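Local coordinates for protein superoxide dismutase [Mn/Fe] (Aeropyrum pernix, PDB 3AK2) that catalyses the dismutation of superoxide to oxygen and hydrogen peroxide at a metal centre that can hold manganese or iron, at residues H79-F82 / W83-A87; E184-W187 / N188-W192. All coordinates share one frame; numbering follows the deposited sequence.

Contact 1 of 2, residues H79-F82 / W83-A87. With MN (manganese (II) ion), chain E.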
# COMPACT_ATOMS: atom_id res chain seq x y z
N HIS A 79 13.11 -0.43 14.60
CA HIS A 79 14.31 0.27 15.08
C HIS A 79 14.90 -0.39 16.33
O HIS A 79 16.11 -0.41 16.50
CB HIS A 79 14.03 1.76 15.32
CG HIS A 79 13.83 2.54 14.06
ND1 HIS A 79 12.63 2.57 13.39
CD2 HIS A 79 14.69 3.31 13.34
CE1 HIS A 79 12.75 3.31 12.30
NE2 HIS A 79 13.99 3.78 12.25
N THR A 80 14.03 -0.93 17.18
CA THR A 80 14.47 -1.65 18.38
C THR A 80 15.35 -2.85 18.03
O THR A 80 16.29 -3.15 18.75
CB THR A 80 13.24 -2.07 19.22
OG1 THR A 80 12.60 -0.89 19.73
CG2 THR A 80 13.63 -2.98 20.39
N ILE A 81 15.05 -3.51 16.91
CA ILE A 81 15.89 -4.61 16.42
C ILE A 81 17.13 -4.06 15.70
O ILE A 81 18.24 -4.58 15.88
CB ILE A 81 15.08 -5.55 15.50
CG1 ILE A 81 13.90 -6.15 16.26
CG2 ILE A 81 15.98 -6.64 14.92
CD1 ILE A 81 12.89 -6.87 15.38
N PHE A 82 16.95 -3.00 14.92
CA PHE A 82 18.01 -2.38 14.12
C PHE A 82 19.26 -2.00 14.93
O PHE A 82 20.38 -2.31 14.52
CB PHE A 82 17.45 -1.17 13.38
CG PHE A 82 18.41 -0.50 12.43
CD1 PHE A 82 19.01 -1.20 11.39
CD2 PHE A 82 18.68 0.86 12.55
CE1 PHE A 82 19.89 -0.57 10.51
CE2 PHE A 82 19.54 1.51 11.67
CZ PHE A 82 20.15 0.80 10.65
N TRP A 83 19.08 -1.34 16.07
CA TRP A 83 20.24 -0.86 16.82
C TRP A 83 21.18 -1.98 17.32
O TRP A 83 22.37 -1.95 17.01
CB TRP A 83 19.87 0.08 17.97
CG TRP A 83 18.88 1.16 17.65
CD1 TRP A 83 17.71 1.41 18.32
CD2 TRP A 83 18.98 2.17 16.63
NE1 TRP A 83 17.08 2.50 17.78
CE2 TRP A 83 17.83 2.99 16.75
CE3 TRP A 83 19.93 2.47 15.64
CZ2 TRP A 83 17.59 4.07 15.90
CZ3 TRP A 83 19.69 3.55 14.80
CH2 TRP A 83 18.53 4.33 14.94
N PRO A 84 20.65 -2.96 18.09
CA PRO A 84 21.53 -4.05 18.52
C PRO A 84 21.97 -5.00 17.41
O PRO A 84 22.92 -5.77 17.60
CB PRO A 84 20.69 -4.79 19.57
CG PRO A 84 19.27 -4.49 19.19
CD PRO A 84 19.29 -3.10 18.64
N ASN A 85 21.30 -4.95 16.25
CA ASN A 85 21.76 -5.64 15.05
C ASN A 85 23.10 -5.10 14.56
O ASN A 85 23.72 -5.69 13.67
CB ASN A 85 20.76 -5.48 13.90
CG ASN A 85 19.67 -6.55 13.86
OD1 ASN A 85 18.77 -6.45 13.03
ND2 ASN A 85 19.75 -7.57 14.72
N MET A 86 23.53 -3.95 15.10
CA MET A 86 24.80 -3.35 14.73
C MET A 86 25.71 -3.25 15.95
O MET A 86 25.25 -3.35 17.08
CB MET A 86 24.60 -1.96 14.11
CG MET A 86 23.78 -1.99 12.83
SD MET A 86 23.56 -0.39 12.03
CE MET A 86 22.53 0.47 13.23
N ALA A 87 27.01 -3.08 15.69
CA ALA A 87 28.00 -2.92 16.75
C ALA A 87 29.20 -2.19 16.17
O ALA A 87 29.42 -2.24 14.96
CB ALA A 87 28.41 -4.29 17.30
MN MN E . 14.76 4.67 10.39
O HOH W 1 13.14 3.91 9.24
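His-79 O accepts Trp-83 N at 3.1 Å, and Ile-81 O accepts Asn-85 N, so bonds between residues four apart carry on past the end of helix 62-82. Between these two donors stands Pro-84, which has no N-H to give; its CD packs 3.0 Å from Thr-80 O. A type I turn from Trp-83 to Met-86, closed by Met-86 N on Trp-83 O, then takes the chain away from the helix.

The indole of Trp-83 folds back against the preceding turn. The same face of it receives His-79 O, 3.0 Å from Trp-83 CD1, and the CD2 corner of Phe-82, whose ring plane is inclined at 51° to the six-membered ring. At its far side, Trp-83 CZ2 lies 3.9 Å from CD2 of His-79, at the edge of the imidazole, while Trp-83 NE1 bonds to His-36 ND1. That imidazole belongs to the five-coordinate site of the iron/manganese superoxide dismutases: His-79 NE2 binds manganese at 2.2 Å, alongside His-31, Asp-165, His-169 and a water 2.1 Å from the metal. With ND1 bonded to Gly-75 O, the ring is gripped at both nitrogens, which fixes its rotation. Replacing Trp-83 by an alanine would probably leave His-36 ND1 without its indole partner and open a gap beside the ring of this metal ligand.

Phe-82 places CG anti to the backbone N (chi1 -176°), bringing its ring beneath the methyl end of Met-86. There CE lies 3.7 Å from the ring centroid and 20° off its normal, a CH-pi contact, with the sulfur standing obliquely in a Met-aromatic contact. Asn-85 runs beside Ile-81, its OD1 3.4 Å from CG2; its amide is held elsewhere, OD1 by Val-163 N and ND2 by Asp-194 and Ile-161 O.

Contact 2 of 2, residues E184-W187 / N188-W192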
# COMPACT_ATOMS: atom_id res chain seq x y z
N GLU A 184 26.39 -1.57 1.18
CA GLU A 184 27.68 -2.26 1.14
C GLU A 184 28.50 -1.99 2.41
O GLU A 184 29.10 -2.91 2.98
CB GLU A 184 28.48 -1.85 -0.11
CG GLU A 184 27.91 -2.40 -1.42
CD GLU A 184 27.92 -3.93 -1.48
OE1 GLU A 184 28.88 -4.55 -0.98
OE2 GLU A 184 26.96 -4.50 -2.04
N ASN A 185 28.50 -0.74 2.85
CA ASN A 185 29.23 -0.34 4.05
C ASN A 185 28.62 -0.87 5.35
O ASN A 185 29.33 -1.16 6.31
CB ASN A 185 29.38 1.17 4.11
CG ASN A 185 30.59 1.66 3.34
OD1 ASN A 185 31.72 1.54 3.81
ND2 ASN A 185 30.36 2.22 2.16
N TRP A 186 27.29 -1.01 5.37
CA TRP A 186 26.57 -1.47 6.55
C TRP A 186 27.02 -2.85 7.04
O TRP A 186 27.02 -3.12 8.24
CB TRP A 186 25.06 -1.45 6.27
CG TRP A 186 24.18 -2.12 7.28
CD1 TRP A 186 23.69 -1.58 8.43
CD2 TRP A 186 23.68 -3.46 7.21
NE1 TRP A 186 22.91 -2.50 9.09
CE2 TRP A 186 22.88 -3.66 8.36
CE3 TRP A 186 23.82 -4.50 6.29
CZ2 TRP A 186 22.23 -4.88 8.61
CZ3 TRP A 186 23.16 -5.70 6.53
CH2 TRP A 186 22.38 -5.88 7.69
N TRP A 187 27.45 -3.71 6.12
CA TRP A 187 27.95 -5.03 6.49
C TRP A 187 29.09 -4.98 7.50
O TRP A 187 29.26 -5.90 8.30
CB TRP A 187 28.38 -5.82 5.25
CG TRP A 187 27.23 -6.18 4.38
CD1 TRP A 187 26.85 -5.56 3.22
CD2 TRP A 187 26.27 -7.22 4.61
NE1 TRP A 187 25.72 -6.16 2.71
CE2 TRP A 187 25.35 -7.18 3.54
CE3 TRP A 187 26.11 -8.18 5.62
CZ2 TRP A 187 24.27 -8.07 3.45
CZ3 TRP A 187 25.04 -9.07 5.52
CH2 TRP A 187 24.14 -9.01 4.45
N ASN A 188 29.86 -3.89 7.47
CA ASN A 188 31.00 -3.73 8.37
C ASN A 188 30.64 -3.47 9.82
O ASN A 188 31.52 -3.49 10.70
CB ASN A 188 31.93 -2.64 7.84
CG ASN A 188 32.51 -2.99 6.49
OD1 ASN A 188 33.27 -3.95 6.37
ND2 ASN A 188 32.16 -2.22 5.47
N VAL A 189 29.36 -3.22 10.09
CA VAL A 189 28.89 -3.00 11.46
C VAL A 189 27.83 -4.01 11.93
O VAL A 189 27.27 -3.86 13.02
CB VAL A 189 28.40 -1.54 11.71
CG1 VAL A 189 29.54 -0.54 11.50
CG2 VAL A 189 27.20 -1.19 10.83
N VAL A 190 27.55 -5.03 11.13
CA VAL A 190 26.57 -6.05 11.52
C VAL A 190 27.05 -6.82 12.76
O VAL A 190 28.17 -7.33 12.79
CB VAL A 190 26.24 -7.04 10.38
CG1 VAL A 190 25.38 -8.19 10.88
CG2 VAL A 190 25.55 -6.31 9.24
N ASN A 191 26.19 -6.88 13.77
CA ASN A 191 26.48 -7.58 15.01
C ASN A 191 25.99 -9.02 14.92
O ASN A 191 24.86 -9.34 15.33
CB ASN A 191 25.81 -6.84 16.17
CG ASN A 191 26.15 -7.43 17.52
OD1 ASN A 191 26.94 -8.37 17.64
ND2 ASN A 191 25.56 -6.87 18.57
N TRP A 192 26.83 -9.91 14.40
CA TRP A 192 26.43 -11.30 14.19
C TRP A 192 26.13 -12.03 15.50
O TRP A 192 25.34 -12.97 15.51
CB TRP A 192 27.45 -12.05 13.33
CG TRP A 192 27.42 -11.60 11.91
CD1 TRP A 192 28.39 -10.90 11.26
CD2 TRP A 192 26.35 -11.78 10.97
NE1 TRP A 192 27.99 -10.64 9.97
CE2 TRP A 192 26.75 -11.17 9.77
CE3 TRP A 192 25.09 -12.40 11.03
CZ2 TRP A 192 25.94 -11.17 8.62
CZ3 TRP A 192 24.29 -12.40 9.90
CH2 TRP A 192 24.72 -11.78 8.71
O HOH W 2 29.04 -8.71 7.81
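Val-190 is the bump of this contact, and the indoles of Trp-186, Trp-187 and Trp-192 make the hollow. Its CG2 methyl presses on one face of Trp-186, 3.5 Å from the centroid of the six-membered ring and 9° off the normal, while also grazing Trp-187 CE3 obliquely. The other methyl, CG1, stands over the centre of the Trp-192 ring. Val-190 reaches both because CG1 is anti to the backbone N (chi1 172°) and CG2 anti to the carbonyl carbon. Trp-186 CZ3 in turn lies over a face of Trp-187, whose CZ3 meets Trp-192 CZ2 edge against edge at 3.9 Å. Water 2 ties the backbone to the cluster, donating to Trp-187 O at 2.9 Å and accepting from Trp-192 NE1.

On the backbone side, Asn-185 O takes both Asn-188 N at 3.0 Å and Asn-188 ND2 at 3.1 Å, which approach from the same face of its carbonyl plane. Val-189 N follows onto Trp-186 O at 3.0 Å, Val-190 N only weakly onto Trp-187 O. The turn thus unwinds helix 179-186 into the short link whose Asn-191 weakly N-caps helix 192-205. Trp-186, Val-190 and Trp-192 all rest on Leu-162 of strand 159-165, and helix 111-123 packs beside the cluster, its Ser-119 bonded to Trp-187 NE1 and its Phe-114 touching Trp-192.

In the fold
Contact 1 precedes contact 2 along the chain, and their centres lie about 11 Å apart. The first ends helix 62-82 of the alpha-hairpin domain; the second links helices 179-186 and 192-205 of the C-terminal domain. They meet directly where residues 85-87 and 189-191 pair in antiparallel order: Asn-85 O is 2.7 Å from Asn-191 N, and Ala-87 N is 2.8 Å from Val-189 O, both probable hydrogen bonds, while Met-86 packs against Trp-186. Strand 159-165 contributes side chains to both and also carries the metal ligand Asp-165. The pair therefore forms part of the join between the two domains, whose ligands together enclose the manganese.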